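Local coordinates for protein UDP-N-acetylenolpyruvoylglucosamine reductase (Listeria monocytogenes, PDB 3TX1) that catalyses the NADPH-dependent, FAD-mediated reduction of UDP-N-acetylenolpyruvoylglucosamine to UDP-N-acetylmuramate, a step in the biosynthesis of the peptidoglycan cell wall, at residues Ser138-Ile146 with Ala158-Val168. Numbering follows the deposited sequence.
Sequences SGLEFACGI and AGAYGGEISDV. With FAD (flavin-adenine dinucleotide), chain B.
With chi1 at 68°, CG of Phe142 sits between its own backbone N and carbonyl carbon, and the ring lies flat on the β-hairpin 159-164; CG1 of Ile146 is turned anti to its carbonyl carbon, and the chain stays extended beyond it (chi2 176°), which carries CD1 to Gly159 and Ala160. This pairing within the PCMH-type FAD-binding domain illustrates how a flavin site can take its polar grip on the pyrimidine from backbone N and O, here of Gly159, while apolar side chains such as Ile146 pack on both flavin and hairpin. The hairpin closes through a type I' turn from Ala160 to Gly163. Phe142, on the 3-10 turn 141-143, lays one ring face over the Gly163-Glu164 peptide, Glu164 N standing 3.3 Å above the ring plane and over its centre. Gly163, having no side chain, lets the ring lie directly against its backbone, with Phe142 CD2 3.6 Å from Gly163 CA. Further along, CG2 of Val168 meets CD2 of Leu140 at 4.1 Å, while Leu140 also packs on helix 125-134. At the other end, Ile146 CD1 lies 4.0 Å from Ala160 CB, and CG2 of Ile146 reaches C10 of the flavin at 3.8 Å. Gly159 grips the pyrimidine ring of the flavin twice. Its O accepts from FAD N3 at 2.7 Å and also accepts a hydrogen bond from NE of Arg194, a predicted active-site residue; its N donates to FAD O2 at 2.9 Å, with an N-H...O angle of 151°.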
loop_
_atom_site.group_PDB
_atom_site.type_symbol
_atom_site.label_atom_id
_atom_site.label_comp_id
_atom_site.label_asym_id
_atom_site.label_seq_id
_atom_site.Cartn_x
_atom_site.Cartn_y
_atom_site.Cartn_z
ATOM N N SER A 138 -22.746 -4.626 0.030
ATOM C CA SER A 138 -22.010 -5.201 1.146
ATOM C C SER A 138 -20.894 -6.146 0.725
ATOM O O SER A 138 -20.987 -6.845 -0.281
ATOM C CB SER A 138 -22.957 -5.919 2.105
ATOM O OG SER A 138 -22.214 -6.474 3.168
ATOM N N GLY A 139 -19.849 -6.156 1.531
ATOM C CA GLY A 139 -18.725 -7.022 1.291
ATOM C C GLY A 139 -17.434 -6.263 1.476
ATOM O O GLY A 139 -16.392 -6.893 1.677
ATOM N N LEU A 140 -17.490 -4.925 1.367
ATOM C CA LEU A 140 -16.291 -4.089 1.555
ATOM C C LEU A 140 -16.111 -3.475 2.959
ATOM O O LEU A 140 -15.047 -2.948 3.289
ATOM C CB LEU A 140 -16.202 -2.970 0.504
ATOM C CG LEU A 140 -15.616 -3.265 -0.880
ATOM C CD1 LEU A 140 -15.536 -1.943 -1.637
ATOM C CD2 LEU A 140 -14.253 -3.969 -0.872
ATOM N N GLU A 141 -17.136 -3.560 3.792
ATOM C CA GLU A 141 -17.063 -2.889 5.056
ATOM C C GLU A 141 -15.667 -2.904 5.662
ATOM O O GLU A 141 -15.211 -1.867 6.166
ATOM C CB GLU A 141 -18.082 -3.446 6.040
ATOM C CG GLU A 141 -19.530 -3.396 5.576
ATOM C CD GLU A 141 -19.854 -4.477 4.557
ATOM O OE1 GLU A 141 -18.900 -5.048 3.954
ATOM O OE2 GLU A 141 -21.060 -4.756 4.375
ATOM N N PHE A 142 -14.991 -4.053 5.570
ATOM C CA PHE A 142 -13.690 -4.257 6.202
ATOM C C PHE A 142 -12.563 -3.275 5.806
ATOM O O PHE A 142 -11.521 -3.208 6.499
ATOM C CB PHE A 142 -13.208 -5.707 6.013
ATOM C CG PHE A 142 -12.871 -6.059 4.588
ATOM C CD1 PHE A 142 -11.714 -5.577 3.987
ATOM C CD2 PHE A 142 -13.687 -6.889 3.858
ATOM C CE1 PHE A 142 -11.408 -5.887 2.681
ATOM C CE2 PHE A 142 -13.370 -7.220 2.558
ATOM C CZ PHE A 142 -12.233 -6.717 1.967
ATOM N N ALA A 143 -12.792 -2.533 4.718
ATOM C CA ALA A 143 -11.830 -1.634 4.124
ATOM C C ALA A 143 -12.161 -0.148 4.293
ATOM O O ALA A 143 -11.491 0.724 3.740
ATOM C CB ALA A 143 -11.650 -1.985 2.652
ATOM N N CYS A 144 -13.150 0.173 5.098
ATOM C CA CYS A 144 -13.523 1.583 5.275
ATOM C C CYS A 144 -12.381 2.361 5.961
ATOM O O CYS A 144 -12.346 3.613 5.932
ATOM C CB CYS A 144 -14.809 1.665 6.111
ATOM S SG CYS A 144 -14.660 0.866 7.751
ATOM N N GLY A 145 -11.458 1.618 6.582
ATOM C CA GLY A 145 -10.371 2.238 7.302
ATOM C C GLY A 145 -8.956 1.920 6.849
ATOM O O GLY A 145 -8.027 2.404 7.475
ATOM N N ILE A 146 -8.793 1.149 5.760
ATOM C CA ILE A 146 -7.485 0.717 5.244
ATOM C C ILE A 146 -6.975 1.729 4.239
ATOM O O ILE A 146 -7.517 1.841 3.148
ATOM C CB ILE A 146 -7.559 -0.647 4.510
ATOM C CG1 ILE A 146 -8.178 -1.747 5.385
ATOM C CG2 ILE A 146 -6.184 -1.071 4.052
ATOM C CD1 ILE A 146 -8.371 -3.095 4.692
ATOM N N ALA A 158 -5.117 -6.998 0.723
ATOM C CA ALA A 158 -5.364 -6.202 1.894
ATOM C C ALA A 158 -6.576 -6.729 2.664
ATOM O O ALA A 158 -7.597 -7.075 2.076
ATOM C CB ALA A 158 -5.545 -4.746 1.465
ATOM N N GLY A 159 -6.464 -6.788 3.979
ATOM C CA GLY A 159 -7.589 -7.250 4.775
ATOM C C GLY A 159 -7.571 -6.720 6.182
ATOM O O GLY A 159 -6.557 -6.268 6.639
ATOM N N ALA A 160 -8.711 -6.761 6.860
ATOM C CA ALA A 160 -8.810 -6.310 8.239
ATOM C C ALA A 160 -10.139 -6.760 8.833
ATOM O O ALA A 160 -11.156 -6.716 8.155
ATOM C CB ALA A 160 -8.675 -4.796 8.323
ATOM N N TYR A 161 -10.128 -7.170 10.100
ATOM C CA TYR A 161 -11.354 -7.592 10.780
ATOM C C TYR A 161 -11.937 -8.842 10.153
ATOM O O TYR A 161 -13.140 -8.897 9.835
ATOM C CB TYR A 161 -12.382 -6.438 10.852
ATOM C CG TYR A 161 -11.781 -5.280 11.587
ATOM C CD1 TYR A 161 -11.540 -4.073 10.941
ATOM C CD2 TYR A 161 -11.302 -5.447 12.893
ATOM C CE1 TYR A 161 -10.890 -3.027 11.589
ATOM C CE2 TYR A 161 -10.660 -4.417 13.545
ATOM C CZ TYR A 161 -10.464 -3.201 12.887
ATOM O OH TYR A 161 -9.866 -2.165 13.546
ATOM N N GLY A 162 -11.066 -9.839 9.972
ATOM C CA GLY A 162 -11.477 -11.093 9.345
ATOM C C GLY A 162 -11.928 -10.995 7.888
ATOM O O GLY A 162 -12.215 -12.018 7.279
ATOM N N GLY A 163 -12.012 -9.771 7.349
ATOM C CA GLY A 163 -12.343 -9.487 5.931
ATOM C C GLY A 163 -11.067 -9.367 5.076
ATOM O O GLY A 163 -9.968 -9.174 5.608
ATOM N N GLU A 164 -11.208 -9.480 3.750
ATOM C CA GLU A 164 -10.055 -9.482 2.848
ATOM C C GLU A 164 -10.481 -9.271 1.409
ATOM O O GLU A 164 -11.556 -9.705 1.043
ATOM C CB GLU A 164 -9.346 -10.807 2.961
ATOM C CG GLU A 164 -7.853 -10.649 2.820
ATOM C CD GLU A 164 -7.100 -11.865 3.321
ATOM O OE1 GLU A 164 -7.697 -12.974 3.312
ATOM O OE2 GLU A 164 -5.909 -11.701 3.711
ATOM N N ILE A 165 -9.635 -8.605 0.602
ATOM C CA ILE A 165 -9.916 -8.276 -0.817
ATOM C C ILE A 165 -10.217 -9.517 -1.638
ATOM O O ILE A 165 -11.150 -9.513 -2.451
ATOM C CB ILE A 165 -8.758 -7.476 -1.475
ATOM C CG1 ILE A 165 -8.699 -6.024 -0.976
ATOM C CG2 ILE A 165 -8.873 -7.433 -2.997
ATOM C CD1 ILE A 165 -9.766 -5.100 -1.540
ATOM N N SER A 166 -9.458 -10.592 -1.407
ATOM C CA SER A 166 -9.679 -11.841 -2.139
ATOM C C SER A 166 -11.068 -12.352 -1.868
ATOM O O SER A 166 -11.649 -12.996 -2.725
ATOM C CB SER A 166 -8.625 -12.907 -1.830
ATOM O OG SER A 166 -8.660 -13.301 -0.468
ATOM N N ASP A 167 -11.611 -12.072 -0.685
ATOM C CA ASP A 167 -13.012 -12.444 -0.415
ATOM C C ASP A 167 -13.936 -11.886 -1.486
ATOM O O ASP A 167 -14.902 -12.543 -1.846
ATOM C CB ASP A 167 -13.520 -11.933 0.938
ATOM C CG ASP A 167 -12.860 -12.618 2.115
ATOM O OD1 ASP A 167 -12.441 -13.786 1.950
ATOM O OD2 ASP A 167 -12.793 -12.000 3.207
ATOM N N VAL A 168 -13.658 -10.692 -2.003
ATOM C CA VAL A 168 -14.574 -10.127 -2.981
ATOM C C VAL A 168 -14.002 -9.676 -4.304
ATOM O O VAL A 168 -14.708 -9.000 -5.082
ATOM C CB VAL A 168 -15.428 -8.978 -2.417
ATOM C CG1 VAL A 168 -16.532 -9.527 -1.547
ATOM C CG2 VAL A 168 -14.561 -7.942 -1.710
HETATM P PA FAD B . 2.152 1.043 -1.340
HETATM O O1A FAD B . 2.353 2.240 -2.208
HETATM O O2A FAD B . 2.554 1.102 0.105
HETATM O O5B FAD B . 2.981 -0.184 -1.940
HETATM C C5B FAD B . 2.458 -1.439 -1.516
HETATM C C4B FAD B . 2.900 -2.575 -2.414
HETATM O O4B FAD B . 1.987 -2.741 -3.488
HETATM C C3B FAD B . 4.263 -2.431 -3.053
HETATM O O3B FAD B . 4.733 -3.777 -3.311
HETATM C C2B FAD B . 3.890 -1.760 -4.375
HETATM O O2B FAD B . 4.829 -1.841 -5.465
HETATM C C1B FAD B . 2.657 -2.538 -4.727
HETATM N N9A FAD B . 1.761 -1.721 -5.526
HETATM C C8A FAD B . 1.254 -0.516 -5.225
HETATM N N7A FAD B . 0.383 -0.147 -6.206
HETATM C C5A FAD B . 0.312 -1.121 -7.141
HETATM C C6A FAD B . -0.359 -1.376 -8.442
HETATM N N6A FAD B . -1.212 -0.491 -9.029
HETATM N N1A FAD B . -0.100 -2.554 -9.049
HETATM C C2A FAD B . 0.714 -3.465 -8.532
HETATM N N3A FAD B . 1.384 -3.300 -7.391
HETATM C C4A FAD B . 1.230 -2.169 -6.667
HETATM N N1 FAD B . -3.235 -3.171 5.452
HETATM C C2 FAD B . -4.195 -4.098 5.692
HETATM O O2 FAD B . -4.266 -5.104 4.967
HETATM N N3 FAD B . -5.120 -3.991 6.656
HETATM C C4 FAD B . -5.172 -2.975 7.506
HETATM O O4 FAD B . -6.028 -2.929 8.420
HETATM C C4X FAD B . -4.160 -1.928 7.310
HETATM N N5 FAD B . -4.143 -0.868 8.113
HETATM C C5X FAD B . -3.240 0.114 7.979
HETATM C C6 FAD B . -3.304 1.194 8.846
HETATM C C7 FAD B . -2.419 2.233 8.727
HETATM C C7M FAD B . -2.490 3.392 9.686
HETATM C C8 FAD B . -1.418 2.156 7.639
HETATM C C8M FAD B . -0.415 3.236 7.449
HETATM C C9 FAD B . -1.359 1.090 6.783
HETATM C C9A FAD B . -2.242 0.047 6.916
HETATM N N10 FAD B . -2.220 -1.060 6.032
HETATM C C10 FAD B . -3.178 -2.074 6.218
HETATM C "C1'" FAD B . -1.196 -1.151 4.976
HETATM C "C2'" FAD B . -1.667 -0.529 3.681
HETATM O "O2'" FAD B . -2.779 0.329 3.922
HETATM C "C3'" FAD B . -2.120 -1.587 2.694
HETATM O "O3'" FAD B . -1.038 -2.499 2.554
HETATM C "C4'" FAD B . -2.444 -0.938 1.352
HETATM O "O4'" FAD B . -3.333 -1.754 0.576
HETATM C "C5'" FAD B . -1.202 -0.559 0.565
HETATM O "O5'" FAD B . -1.580 0.459 -0.331
HETATM P P FAD B . -0.564 1.419 -1.069
HETATM O O1P FAD B . -1.305 1.907 -2.260
HETATM O O2P FAD B . -0.124 2.371 -0.010
HETATM O O3P FAD B . 0.654 0.515 -1.455
#